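Local coordinates for fructooligosaccharide ABC transporter substrate-binding protein FusA (Streptococcus pneumoniae, PDB 5G5Y) that binds fructooligosaccharides such as kestose, nystose and inulin, preferring the longer chains, and delivers them to the FusBC-MsmK ABC transporter for import, at residues A[109-112]-A[116-119]; A[147-152]-A[164-169]; A[308-313]-A[323-328]. One frame throughout, in Å; residues are numbered along the deposited sequence.

Interaction 1 (A[109-112]-A[116-119])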
loop_
_atom_site.group_PDB
_atom_site.type_symbol
_atom_site.label_atom_id
_atom_site.label_comp_id
_atom_site.label_asym_id
_atom_site.label_seq_id
_atom_site.Cartn_x
_atom_site.Cartn_y
_atom_site.Cartn_z
ATOM N N MET A 109 12.117 -5.789 -10.861
ATOM C CA MET A 109 11.623 -6.929 -11.590
ATOM C C MET A 109 12.647 -8.062 -11.649
ATOM O O MET A 109 12.280 -9.215 -11.873
ATOM C CB MET A 109 11.197 -6.521 -12.996
ATOM C CG MET A 109 9.981 -5.612 -13.044
ATOM S SD MET A 109 9.767 -4.930 -14.704
ATOM C CE MET A 109 9.577 -6.364 -15.734
ATOM N N THR A 110 13.915 -7.754 -11.407
ATOM C CA THR A 110 15.023 -8.685 -11.697
ATOM C C THR A 110 15.419 -9.470 -10.455
ATOM O O THR A 110 15.718 -8.866 -9.440
ATOM C CB THR A 110 16.231 -7.882 -12.232
ATOM O OG1 THR A 110 15.860 -7.225 -13.446
ATOM C CG2 THR A 110 17.388 -8.771 -12.563
ATOM N N ALA A 111 15.436 -10.796 -10.553
ATOM C CA ALA A 111 15.838 -11.667 -9.442
ATOM C C ALA A 111 17.346 -11.566 -9.209
ATOM O O ALA A 111 18.068 -11.115 -10.096
ATOM C CB ALA A 111 15.413 -13.079 -9.719
ATOM N N PRO A 112 17.837 -11.944 -8.017
ATOM C CA PRO A 112 19.294 -11.811 -7.908
ATOM C C PRO A 112 20.093 -12.714 -8.884
ATOM O O PRO A 112 21.213 -12.386 -9.153
ATOM C CB PRO A 112 19.582 -12.146 -6.435
ATOM C CG PRO A 112 18.260 -12.050 -5.742
ATOM C CD PRO A 112 17.239 -12.442 -6.765
ATOM N N ILE A 116 14.349 -12.120 -15.122
ATOM C CA ILE A 116 13.016 -11.588 -14.773
ATOM C C ILE A 116 12.047 -12.753 -14.946
ATOM O O ILE A 116 12.095 -13.438 -15.984
ATOM C CB ILE A 116 12.652 -10.387 -15.670
ATOM C CG1 ILE A 116 13.640 -9.251 -15.412
ATOM C CG2 ILE A 116 11.220 -9.921 -15.431
ATOM C CD1 ILE A 116 13.548 -8.110 -16.398
ATOM N N TYR A 117 11.212 -13.017 -13.928
ATOM C CA TYR A 117 10.279 -14.149 -13.947
ATOM C C TYR A 117 8.807 -13.789 -14.023
ATOM O O TYR A 117 7.978 -14.684 -14.074
ATOM C CB TYR A 117 10.508 -15.020 -12.709
ATOM C CG TYR A 117 11.866 -15.676 -12.704
ATOM C CD1 TYR A 117 12.154 -16.711 -13.587
ATOM C CD2 TYR A 117 12.864 -15.272 -11.827
ATOM C CE1 TYR A 117 13.394 -17.341 -13.591
ATOM C CE2 TYR A 117 14.116 -15.916 -11.810
ATOM C CZ TYR A 117 14.366 -16.948 -12.699
ATOM O OH TYR A 117 15.618 -17.571 -12.744
ATOM N N SER A 118 8.469 -12.502 -14.004
ATOM C CA SER A 118 7.078 -12.113 -13.910
ATOM C C SER A 118 6.893 -10.715 -14.424
ATOM O O SER A 118 7.859 -9.962 -14.531
ATOM C CB SER A 118 6.549 -12.242 -12.458
ATOM O OG SER A 118 7.164 -11.350 -11.568
ATOM N N PHE A 119 5.659 -10.373 -14.742
ATOM C CA PHE A 119 5.331 -9.039 -15.213
ATOM C C PHE A 119 4.527 -8.287 -14.145
ATOM O O PHE A 119 3.544 -8.818 -13.624
ATOM C CB PHE A 119 4.521 -9.128 -16.495
ATOM C CG PHE A 119 5.249 -9.806 -17.618
ATOM C CD1 PHE A 119 6.087 -9.079 -18.449
ATOM C CD2 PHE A 119 5.109 -11.155 -17.856
ATOM C CE1 PHE A 119 6.774 -9.687 -19.496
ATOM C CE2 PHE A 119 5.786 -11.772 -18.925
ATOM C CZ PHE A 119 6.609 -11.036 -19.736
HETATM O O HOH W 1 10.213 -11.212 -11.646
#
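M109 and I116 contribute more than half of the surface buried between 109-112 and 116-119, and they meet through their methyl groups. The thioether of M109 bends at its last torsion (chi3 59°), which curls CE back against the branch methyl of I116, with M109 CE and I116 CG2 3.9 Å apart. The two side chains cross at a slant, and the same CG2 also lies 3.8 Å from the carbonyl oxygen of M109, so the branch methyl packs against both the backbone and the side-chain end of one residue. The other arm of I116 turns to the neighbouring residue: its CG1 lies 3.6 Å from OG1 of T110, a hydroxyl whose hydrogen bond goes back to the carbonyl of K106 in the preceding helix. Both segments belong to the connection between helix 104-109 and strand 121-123, where the chain leaves the helix and doubles back over three intervening residues in one lobe of a solute-binding protein. I88 of helix 85-91 touches M109 and I116 alike, and L99 of helix 93-101 packs on M109. No direct hydrogen bond joins the two segments; a water does so instead. It donates to M109 O at 2.9 Å and to S118 OG, and accepts from Y117 N at 3.1 Å, three bonds that serve a backbone carbonyl, a backbone N-H and a serine hydroxyl among largely buried residues. S118 OG also bonds to the carbonyl of R307. One residue beyond T110, the methyl of A111 comes to the edge of the Y117 ring, close to its plane, with A111 CB 3.8 Å from Y117 CE2. The phenol oxygen of Y117 is hydrogen-bonded to the carboxylate of D113, within the bend itself, and A76 of helix 69-77 touches Y117.

Interaction 2 (A[147-152]-A[164-169])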
loop_
_atom_site.group_PDB
_atom_site.type_symbol
_atom_site.label_atom_id
_atom_site.label_comp_id
_atom_site.label_asym_id
_atom_site.label_seq_id
_atom_site.Cartn_x
_atom_site.Cartn_y
_atom_site.Cartn_z
ATOM N N LYS A 147 -13.572 24.352 17.762
ATOM C CA LYS A 147 -14.375 25.598 17.645
ATOM C C LYS A 147 -15.269 25.827 18.875
ATOM O O LYS A 147 -15.238 26.891 19.469
ATOM C CB LYS A 147 -15.274 25.552 16.396
ATOM N N LYS A 148 -16.051 24.808 19.238
ATOM C CA LYS A 148 -16.904 24.864 20.421
ATOM C C LYS A 148 -16.133 25.274 21.677
ATOM O O LYS A 148 -16.606 26.129 22.417
ATOM C CB LYS A 148 -17.589 23.535 20.643
ATOM C CG LYS A 148 -18.599 23.518 21.791
ATOM C CD LYS A 148 -19.899 24.218 21.435
ATOM C CE LYS A 148 -20.957 23.968 22.507
ATOM N NZ LYS A 148 -22.133 24.876 22.346
ATOM N N LEU A 149 -14.950 24.692 21.909
ATOM C CA LEU A 149 -14.134 25.039 23.084
ATOM C C LEU A 149 -13.253 26.267 22.870
ATOM O O LEU A 149 -12.555 26.697 23.780
ATOM C CB LEU A 149 -13.260 23.842 23.511
ATOM C CG LEU A 149 -14.025 22.555 23.797
ATOM C CD1 LEU A 149 -13.109 21.338 23.810
ATOM C CD2 LEU A 149 -14.802 22.641 25.107
ATOM N N GLY A 150 -13.268 26.836 21.676
ATOM C CA GLY A 150 -12.457 28.016 21.382
ATOM C C GLY A 150 -10.964 27.768 21.469
ATOM O O GLY A 150 -10.231 28.595 21.990
ATOM N N LEU A 151 -10.525 26.607 20.963
ATOM C CA LEU A 151 -9.111 26.213 20.968
ATOM C C LEU A 151 -8.499 26.350 19.575
ATOM O O LEU A 151 -9.158 26.101 18.584
ATOM C CB LEU A 151 -8.997 24.757 21.423
ATOM C CG LEU A 151 -9.621 24.449 22.798
ATOM C CD1 LEU A 151 -9.616 22.961 23.054
ATOM C CD2 LEU A 151 -8.907 25.174 23.926
ATOM N N GLU A 152 -7.227 26.719 19.528
ATOM C CA GLU A 152 -6.460 26.755 18.289
ATOM C C GLU A 152 -6.054 25.316 17.935
ATOM O O GLU A 152 -5.878 24.480 18.816
ATOM C CB GLU A 152 -5.173 27.569 18.476
ATOM C CG GLU A 152 -5.319 28.960 19.099
ATOM C CD GLU A 152 -6.284 29.860 18.346
ATOM O OE1 GLU A 152 -6.251 29.860 17.093
ATOM O OE2 GLU A 152 -7.084 30.567 19.009
ATOM N N LEU A 164 -6.348 17.603 24.056
ATOM C CA LEU A 164 -7.006 16.365 24.416
ATOM C C LEU A 164 -7.644 16.440 25.832
ATOM O O LEU A 164 -8.706 15.860 26.070
ATOM C CB LEU A 164 -6.023 15.183 24.346
ATOM C CG LEU A 164 -5.440 14.912 22.939
ATOM C CD1 LEU A 164 -4.359 13.864 23.025
ATOM C CD2 LEU A 164 -6.492 14.494 21.934
ATOM N N GLU A 165 -6.976 17.108 26.753
ATOM C CA GLU A 165 -7.540 17.298 28.122
ATOM C C GLU A 165 -8.817 18.128 28.100
ATOM O O GLU A 165 -9.777 17.796 28.804
ATOM C CB GLU A 165 -6.514 17.928 29.020
ATOM C CG GLU A 165 -5.420 16.930 29.329
ATOM C CD GLU A 165 -4.368 17.461 30.257
ATOM O OE1 GLU A 165 -3.852 18.563 30.008
ATOM O OE2 GLU A 165 -4.036 16.726 31.207
ATOM N N ALA A 166 -8.831 19.154 27.263
ATOM C CA ALA A 166 -10.055 19.966 27.022
ATOM C C ALA A 166 -11.168 19.141 26.373
ATOM O O ALA A 166 -12.336 19.235 26.782
ATOM C CB ALA A 166 -9.728 21.202 26.200
ATOM N N PHE A 167 -10.825 18.292 25.401
ATOM C CA PHE A 167 -11.786 17.327 24.867
ATOM C C PHE A 167 -12.294 16.368 25.948
ATOM O O PHE A 167 -13.465 15.994 25.954
ATOM C CB PHE A 167 -11.179 16.445 23.755
ATOM C CG PHE A 167 -10.845 17.158 22.466
ATOM C CD1 PHE A 167 -11.289 18.461 22.171
ATOM C CD2 PHE A 167 -10.133 16.471 21.494
ATOM C CE1 PHE A 167 -10.973 19.059 20.963
ATOM C CE2 PHE A 167 -9.828 17.064 20.276
ATOM C CZ PHE A 167 -10.258 18.348 20.001
ATOM N N LYS A 168 -11.400 15.910 26.819
ATOM C CA LYS A 168 -11.794 14.960 27.869
ATOM C C LYS A 168 -12.803 15.585 28.840
ATOM O O LYS A 168 -13.806 14.970 29.146
ATOM C CB LYS A 168 -10.567 14.452 28.644
ATOM C CG LYS A 168 -10.811 13.251 29.560
ATOM C CD LYS A 168 -9.621 13.067 30.498
ATOM C CE LYS A 168 -9.960 12.309 31.750
ATOM N NZ LYS A 168 -10.295 10.899 31.423
ATOM N N ASN A 169 -12.491 16.786 29.318
ATOM C CA ASN A 169 -13.189 17.410 30.458
ATOM C C ASN A 169 -14.185 18.493 30.054
ATOM O O ASN A 169 -14.965 18.934 30.887
ATOM C CB ASN A 169 -12.169 18.077 31.383
ATOM C CG ASN A 169 -11.101 17.111 31.876
ATOM O OD1 ASN A 169 -11.388 15.965 32.176
ATOM N ND2 ASN A 169 -9.852 17.583 31.944
#
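L149 points its CD1 methyl at the rim of the F167 ring, lying in the plane of the ring rather than over a face. The approach is 3.8 Å between L149 CD1 and F167 CD1. The same methyl lies 3.7 Å from the backbone oxygen of A166, so a single leucine branch fills the angle between an aromatic edge and the helix backbone. With F167 CG opposite the carbonyl carbon (chi1 -68°) and the ring turned by chi2 of -13°, its CD1 edge faces the leucine. The ring also makes an edge-to-face stack with W145 of helix 143-148. Beside this pair, L151 directs its own CD1 at the methyl of A166, and the gap from L151 CD1 to A166 CB is 3.6 Å. The small alanine is thus met by both leucines, with L149 CD1 4.1 Å from A166 CB. Between the leucines the chain turns out of the helix at G150, whose positive phi (64°) ends the helix in a Schellman motif and lets L149 and L151 both face helix 157-169. P172 touches L149 from the loop that carries the first calcium site, and E180, a ligand of that ion, lies near F167. The arrangement is that of a Schellman-capped helix end packed, through its flanking leucines, on the next helix in the chain.

Interaction 3 (A[308-313]-A[323-328])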
loop_
_atom_site.group_PDB
_atom_site.type_symbol
_atom_site.label_atom_id
_atom_site.label_comp_id
_atom_site.label_asym_id
_atom_site.label_seq_id
_atom_site.Cartn_x
_atom_site.Cartn_y
_atom_site.Cartn_z
ATOM N N ASP A 308 4.506 -9.600 -9.464
ATOM C CA ASP A 308 3.900 -10.625 -10.290
ATOM C C ASP A 308 2.395 -10.493 -10.435
ATOM O O ASP A 308 1.622 -10.801 -9.518
ATOM C CB ASP A 308 4.255 -12.002 -9.733
ATOM C CG ASP A 308 3.460 -13.107 -10.358
ATOM O OD1 ASP A 308 3.054 -13.013 -11.566
ATOM O OD2 ASP A 308 3.256 -14.099 -9.624
ATOM N N LYS A 309 1.979 -10.020 -11.590
ATOM C CA LYS A 309 0.623 -10.190 -12.033
ATOM C C LYS A 309 0.510 -11.028 -13.303
ATOM O O LYS A 309 -0.571 -11.087 -13.888
ATOM C CB LYS A 309 -0.056 -8.842 -12.215
ATOM C CG LYS A 309 -0.369 -8.115 -10.944
ATOM C CD LYS A 309 -1.304 -8.827 -9.986
ATOM C CE LYS A 309 -1.446 -7.998 -8.729
ATOM N NZ LYS A 309 -2.684 -8.356 -8.022
ATOM N N MET A 310 1.605 -11.640 -13.743
ATOM C CA MET A 310 1.569 -12.628 -14.835
ATOM C C MET A 310 2.874 -13.347 -14.903
ATOM O O MET A 310 3.906 -12.711 -14.841
ATOM C CB MET A 310 1.341 -11.981 -16.185
ATOM C CG MET A 310 0.984 -12.955 -17.296
ATOM S SD MET A 310 -0.394 -12.305 -18.226
ATOM C CE MET A 310 -0.578 -13.541 -19.535
ATOM N N VAL A 311 2.825 -14.679 -15.000
ATOM C CA VAL A 311 3.978 -15.521 -15.275
ATOM C C VAL A 311 3.683 -16.394 -16.515
ATOM O O VAL A 311 2.537 -16.650 -16.850
ATOM C CB VAL A 311 4.348 -16.425 -14.105
ATOM C CG1 VAL A 311 4.823 -15.623 -12.897
ATOM C CG2 VAL A 311 3.200 -17.337 -13.690
ATOM N N ILE A 312 4.733 -16.828 -17.190
ATOM C CA ILE A 312 4.597 -17.662 -18.366
ATOM C C ILE A 312 5.129 -19.040 -17.985
ATOM O O ILE A 312 6.251 -19.161 -17.446
ATOM C CB ILE A 312 5.373 -17.063 -19.533
ATOM C CG1 ILE A 312 4.702 -15.753 -19.985
ATOM C CG2 ILE A 312 5.475 -18.094 -20.683
ATOM C CD1 ILE A 312 5.455 -15.049 -21.114
ATOM N N THR A 313 4.348 -20.080 -18.279
ATOM C CA THR A 313 4.734 -21.430 -17.866
ATOM C C THR A 313 5.656 -22.100 -18.853
ATOM O O THR A 313 5.734 -21.714 -20.039
ATOM C CB THR A 313 3.541 -22.368 -17.691
ATOM O OG1 THR A 313 2.964 -22.602 -18.973
ATOM C CG2 THR A 313 2.526 -21.770 -16.776
ATOM N N ALA A 323 3.999 -12.817 -25.382
ATOM C CA ALA A 323 4.681 -11.566 -25.023
ATOM C C ALA A 323 4.015 -10.349 -25.651
ATOM O O ALA A 323 3.860 -9.331 -24.995
ATOM C CB ALA A 323 6.153 -11.610 -25.404
ATOM N N LYS A 324 3.609 -10.469 -26.917
ATOM C CA LYS A 324 2.860 -9.425 -27.583
ATOM C C LYS A 324 1.484 -9.159 -27.004
ATOM O O LYS A 324 1.068 -8.002 -26.923
ATOM C CB LYS A 324 2.810 -9.683 -29.119
ATOM C CG LYS A 324 4.194 -9.504 -29.718
ATOM C CD LYS A 324 4.285 -9.804 -31.233
ATOM C CE LYS A 324 5.679 -9.396 -31.701
ATOM N NZ LYS A 324 5.842 -9.710 -33.152
ATOM N N TRP A 325 0.769 -10.203 -26.607
ATOM C CA TRP A 325 -0.503 -10.058 -25.921
ATOM C C TRP A 325 -0.264 -9.326 -24.587
ATOM O O TRP A 325 -0.979 -8.366 -24.262
ATOM C CB TRP A 325 -1.156 -11.431 -25.664
ATOM C CG TRP A 325 -2.529 -11.328 -25.154
ATOM C CD1 TRP A 325 -3.662 -11.359 -25.889
ATOM C CD2 TRP A 325 -2.942 -11.131 -23.778
ATOM N NE1 TRP A 325 -4.760 -11.205 -25.081
ATOM C CE2 TRP A 325 -4.349 -11.040 -23.784
ATOM C CE3 TRP A 325 -2.261 -10.981 -22.565
ATOM C CZ2 TRP A 325 -5.098 -10.847 -22.613
ATOM C CZ3 TRP A 325 -3.002 -10.768 -21.398
ATOM C CH2 TRP A 325 -4.407 -10.730 -21.427
ATOM N N ILE A 326 0.747 -9.739 -23.853
ATOM C CA ILE A 326 1.055 -9.072 -22.552
ATOM C C ILE A 326 1.443 -7.612 -22.820
ATOM O O ILE A 326 0.977 -6.669 -22.118
ATOM C CB ILE A 326 2.155 -9.795 -21.761
ATOM C CG1 ILE A 326 1.676 -11.178 -21.345
ATOM C CG2 ILE A 326 2.531 -9.004 -20.477
ATOM C CD1 ILE A 326 2.758 -12.128 -20.887
ATOM N N ASP A 327 2.259 -7.376 -23.845
ATOM C CA ASP A 327 2.631 -5.984 -24.135
ATOM C C ASP A 327 1.454 -5.032 -24.472
ATOM O O ASP A 327 1.503 -3.842 -24.091
ATOM C CB ASP A 327 3.734 -5.887 -25.163
ATOM C CG ASP A 327 4.466 -4.578 -25.071
ATOM O OD1 ASP A 327 4.949 -4.243 -23.950
ATOM O OD2 ASP A 327 4.494 -3.870 -26.097
ATOM N N ALA A 328 0.376 -5.551 -25.070
ATOM C CA ALA A 328 -0.800 -4.750 -25.368
ATOM C C ALA A 328 -1.425 -4.244 -24.040
ATOM O O ALA A 328 -2.043 -3.182 -24.015
ATOM C CB ALA A 328 -1.769 -5.561 -26.180
#
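M310 sends CG opposite its backbone N (chi1 -167°) and then bends at chi2, 134°, before running out straight to SD and CE, a course that drives the thioether end toward the helix. I326 answers with CG1 opposite its carbonyl carbon and an extended second torsion, so the two side chains reach toward each other tip to tip. Here strand 310-312, at one margin of a mixed four-stranded sheet, is covered by helix 319-329, the next helix in the chain. The short strand and helix segments run nearly antiparallel, at 170°, with their axes 11.1 Å apart, and side chains from both fill the space between the axes. The methyl M310 CE comes to 3.7 Å from I326 CG1, while the sulfur lies 3.9 Å from the same carbon, M310 SD to I326 CG1. Two residues along the strand, I312 points the same way and also meets I326, whereas V311 between them faces away, in the usual alternation of a strand. K309, of the experimentally defined substrate site, and M310 both pair with F119, forming a classic beta bulge. On the helix, W325 also takes part; its indole meets F7 edge-to-face and is touched by L28 and T32 of helix 23-32. F119 and M92 pack on I326, and L87 of helix 85-91 touches I312, so apolar side chains extend round the buried contact. The tip of I326 touches both strand residues: its CD1 lies 4.0 Å from I312 CD1 and 3.9 Å from M310 CE, while that methionine methyl also rests obliquely against the indole, M310 CE to W325 CZ3 being 4.1 Å.

Interactions 1 and 3 are neighbours in one buried region, their centres about 12 Å apart, and are joined by backbone hydrogen bonds through F119. Helix 85-91 touches residues of both. Interaction 2 lies on the other side of the chain's centre, about 54 Å from interaction 1 centre to centre, partly buried beside a calcium site and holding different helices. Chemistry follows place. A turn of irregular chain in 109-119 enlists a water to serve its backbone groups, the strand-to-helix packing of interaction 3 is purely apolar between its segments, and interaction 2 sets leucines against an alanine and an aromatic edge.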